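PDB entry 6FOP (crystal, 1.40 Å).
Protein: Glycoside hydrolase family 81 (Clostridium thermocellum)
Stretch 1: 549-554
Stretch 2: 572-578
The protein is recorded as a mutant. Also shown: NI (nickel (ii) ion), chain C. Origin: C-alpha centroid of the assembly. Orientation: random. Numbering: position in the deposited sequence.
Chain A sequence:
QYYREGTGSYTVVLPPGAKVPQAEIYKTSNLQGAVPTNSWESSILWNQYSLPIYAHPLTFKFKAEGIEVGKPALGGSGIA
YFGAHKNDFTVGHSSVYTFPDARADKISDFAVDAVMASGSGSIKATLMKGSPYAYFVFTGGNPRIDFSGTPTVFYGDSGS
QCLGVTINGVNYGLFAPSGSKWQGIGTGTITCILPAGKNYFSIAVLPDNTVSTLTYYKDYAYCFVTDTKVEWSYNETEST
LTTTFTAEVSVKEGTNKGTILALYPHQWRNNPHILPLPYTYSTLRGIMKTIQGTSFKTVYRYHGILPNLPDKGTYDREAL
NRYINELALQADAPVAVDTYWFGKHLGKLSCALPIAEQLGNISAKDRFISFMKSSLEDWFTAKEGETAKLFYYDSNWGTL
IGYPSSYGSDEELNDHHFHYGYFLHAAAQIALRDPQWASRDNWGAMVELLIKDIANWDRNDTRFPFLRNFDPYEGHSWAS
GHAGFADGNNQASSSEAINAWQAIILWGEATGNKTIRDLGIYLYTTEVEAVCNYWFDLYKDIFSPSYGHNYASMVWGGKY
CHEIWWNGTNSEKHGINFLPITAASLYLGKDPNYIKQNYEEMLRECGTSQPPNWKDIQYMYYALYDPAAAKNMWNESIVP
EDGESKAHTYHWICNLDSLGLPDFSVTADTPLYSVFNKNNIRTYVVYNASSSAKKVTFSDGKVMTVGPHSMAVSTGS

Stretch 1 (549-554) HNYASM
Stretch 2 572-578: EKHGINF

The contact is organised around one phenol hydroxyl. Tyr551 OH donates to Lys573 O at 2.6 Å, a short hydrogen bond to a backbone carbonyl, and accepts from Asn577 ND2 at 2.9 Å with a nearly straight N-H...O angle of 162°. Both partners lie at the edge of the ring, near its plane, where a phenol hydroxyl can give and receive at once. The same Asn577 ND2 reaches Ser553 O at 3.3 Å, a weak hydrogen bond bent to 134°. One amide nitrogen thus ties a side chain and a backbone carbonyl of stretch 1 to stretch 2, while Asn577 OD1 is satisfied elsewhere in the structure.

The backbones set this up. Stretch 1 is extended at His549 (phi/psi -147/161), Tyr551 (-154/138), Ala552 (-114/127) and Met554 (-132/131), with breaks at Asn550 (-97/11) and Ser553 (-84/-27). Stretch 2 enters as helix, with phi near -60 to -70 and psi near -42 through His574, then Gly575 at -68/-25 and Ile576 at -65/-15. Ile576 N bonds to Glu572 O at 3.1 Å, then Asn577 N to His574 O at 3.2 Å and Phe578 N to Gly575 O at 3.0 Å, and Asn577 itself sits at -101/9. In register, Ser553 CA lies 6.3 Å from Lys573 CA.

Tyr551 points its CA-CB bond toward stretch 2 and uses chi1 t (162°) with chi2 61°, sending the hydroxyl to the helix backbone. Asn577 also points toward its partner, in rotamer m (-87°) with chi2 -73°. His574 starts sideways, with chi1 m (-81°) and chi2 -116°, but its end comes nearer. Tyr551 CD2 lies over one face of the His574 imidazole, 3.6 Å from His574 NE2; the ring centroids are 4.5 Å apart and the planes meet obliquely at 43°. His574 NE2 also binds the nickel ion, NI, at 2.1 Å, alongside three ligand atoms from elsewhere in the structure, so this residue combines metal binding with aromatic packing.

Farther out, the Ser553 CA-to-CB bond points toward stretch 2 and sets Ser553 CB 3.6 Å from Lys573 O; chi1 p (50°) places OG, which is hydrogen-bonded elsewhere in the structure. Ile576, chi1 p with chi2 off-well at 143°, places CD1 3.7 Å from Ser553 O and CG1 3.9 Å from Tyr551 OH, adding aliphatic packing beside the polar centre. Lys573 offers its carbonyl while its extended side chain (m, t, t, t) leads away. The contact buries 305 Å² in all, with Tyr551 contributing the largest share, 102 Å².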

# COMPACT_ATOMS: atom_id res chain seq x y z
N HIS A 549 -13.15 -1.32 18.63
CA HIS A 549 -13.82 -1.28 17.33
C HIS A 549 -13.47 -2.53 16.54
O HIS A 549 -12.42 -3.15 16.77
CB HIS A 549 -13.38 -0.01 16.57
CG HIS A 549 -13.48 1.25 17.37
ND1 HIS A 549 -14.64 1.98 17.43
CD2 HIS A 549 -12.62 1.84 18.22
CE1 HIS A 549 -14.48 3.00 18.25
NE2 HIS A 549 -13.26 2.93 18.75
N ASN A 550 -14.30 -2.82 15.53
CA ASN A 550 -14.09 -3.89 14.57
C ASN A 550 -13.44 -3.44 13.25
O ASN A 550 -13.37 -4.20 12.30
CB ASN A 550 -15.40 -4.66 14.32
CG ASN A 550 -16.45 -3.85 13.57
OD1 ASN A 550 -16.17 -2.86 12.88
ND2 ASN A 550 -17.71 -4.23 13.78
N TYR A 551 -12.96 -2.20 13.26
CA TYR A 551 -12.49 -1.49 12.08
C TYR A 551 -11.47 -0.47 12.54
O TYR A 551 -11.67 0.16 13.58
CB TYR A 551 -13.69 -0.77 11.45
CG TYR A 551 -13.35 0.36 10.48
CD1 TYR A 551 -12.62 0.09 9.30
CD2 TYR A 551 -13.74 1.66 10.73
CE1 TYR A 551 -12.32 1.11 8.41
CE2 TYR A 551 -13.43 2.67 9.85
CZ TYR A 551 -12.74 2.39 8.67
OH TYR A 551 -12.48 3.39 7.78
N ALA A 552 -10.38 -0.35 11.78
CA ALA A 552 -9.42 0.75 11.95
C ALA A 552 -9.48 1.60 10.69
O ALA A 552 -9.31 1.08 9.58
CB ALA A 552 -8.00 0.23 12.16
N SER A 553 -9.68 2.90 10.86
CA SER A 553 -9.71 3.83 9.73
C SER A 553 -8.33 4.32 9.28
O SER A 553 -8.18 4.69 8.12
CB SER A 553 -10.63 5.01 10.04
OG SER A 553 -10.34 5.58 11.29
N MET A 554 -7.36 4.35 10.21
CA MET A 554 -5.99 4.71 9.88
C MET A 554 -5.00 3.72 10.45
O MET A 554 -5.07 3.36 11.62
CB MET A 554 -5.65 6.13 10.36
CG MET A 554 -6.43 7.18 9.66
SD MET A 554 -5.95 8.90 9.88
CE MET A 554 -4.29 8.82 9.38
N GLU A 572 -18.62 8.90 8.16
CA GLU A 572 -17.44 9.30 7.40
C GLU A 572 -16.20 8.46 7.77
O GLU A 572 -15.46 8.03 6.89
CB GLU A 572 -17.14 10.80 7.57
CG GLU A 572 -18.23 11.66 6.94
CD GLU A 572 -18.12 13.11 7.35
OE1 GLU A 572 -17.41 13.85 6.65
OE2 GLU A 572 -18.74 13.48 8.38
N LYS A 573 -16.01 8.18 9.06
CA LYS A 573 -14.85 7.42 9.46
C LYS A 573 -14.84 6.03 8.81
O LYS A 573 -13.80 5.57 8.35
CB LYS A 573 -14.75 7.29 10.98
CG LYS A 573 -14.50 8.61 11.69
CD LYS A 573 -14.31 8.43 13.19
CE LYS A 573 -14.23 9.78 13.87
NZ LYS A 573 -13.93 9.67 15.32
N HIS A 574 -16.00 5.38 8.76
CA HIS A 574 -16.13 4.08 8.09
C HIS A 574 -16.03 4.22 6.55
O HIS A 574 -15.36 3.42 5.88
CB HIS A 574 -17.46 3.43 8.51
CG HIS A 574 -17.38 2.76 9.84
ND1 HIS A 574 -17.55 1.41 9.99
CD2 HIS A 574 -17.09 3.24 11.06
CE1 HIS A 574 -17.39 1.08 11.26
NE2 HIS A 574 -17.12 2.18 11.92
N GLY A 575 -16.68 5.26 6.01
CA GLY A 575 -16.80 5.41 4.56
C GLY A 575 -15.50 5.69 3.83
O GLY A 575 -15.40 5.40 2.62
N ILE A 576 -14.50 6.27 4.51
CA ILE A 576 -13.24 6.55 3.82
C ILE A 576 -12.52 5.29 3.38
O ILE A 576 -11.59 5.40 2.60
CB ILE A 576 -12.26 7.45 4.61
CG1 ILE A 576 -11.79 6.79 5.93
CG2 ILE A 576 -12.85 8.84 4.86
CD1 ILE A 576 -10.34 7.07 6.25
N ASN A 577 -12.88 4.11 3.91
CA ASN A 577 -12.30 2.86 3.44
C ASN A 577 -13.19 2.08 2.51
O ASN A 577 -12.92 0.94 2.19
CB ASN A 577 -11.75 2.03 4.62
CG ASN A 577 -10.34 2.43 4.94
OD1 ASN A 577 -9.43 2.09 4.18
ND2 ASN A 577 -10.16 3.26 5.97
N PHE A 578 -14.28 2.72 2.10
CA PHE A 578 -15.12 2.18 1.03
C PHE A 578 -14.94 2.97 -0.26
O PHE A 578 -14.81 2.37 -1.35
CB PHE A 578 -16.61 2.20 1.41
CG PHE A 578 -16.95 1.62 2.78
CD1 PHE A 578 -16.17 0.66 3.40
CD2 PHE A 578 -18.09 2.04 3.43
CE1 PHE A 578 -16.50 0.18 4.65
CE2 PHE A 578 -18.43 1.57 4.69
CZ PHE A 578 -17.63 0.62 5.30
NI NI C . -16.58 2.22 13.92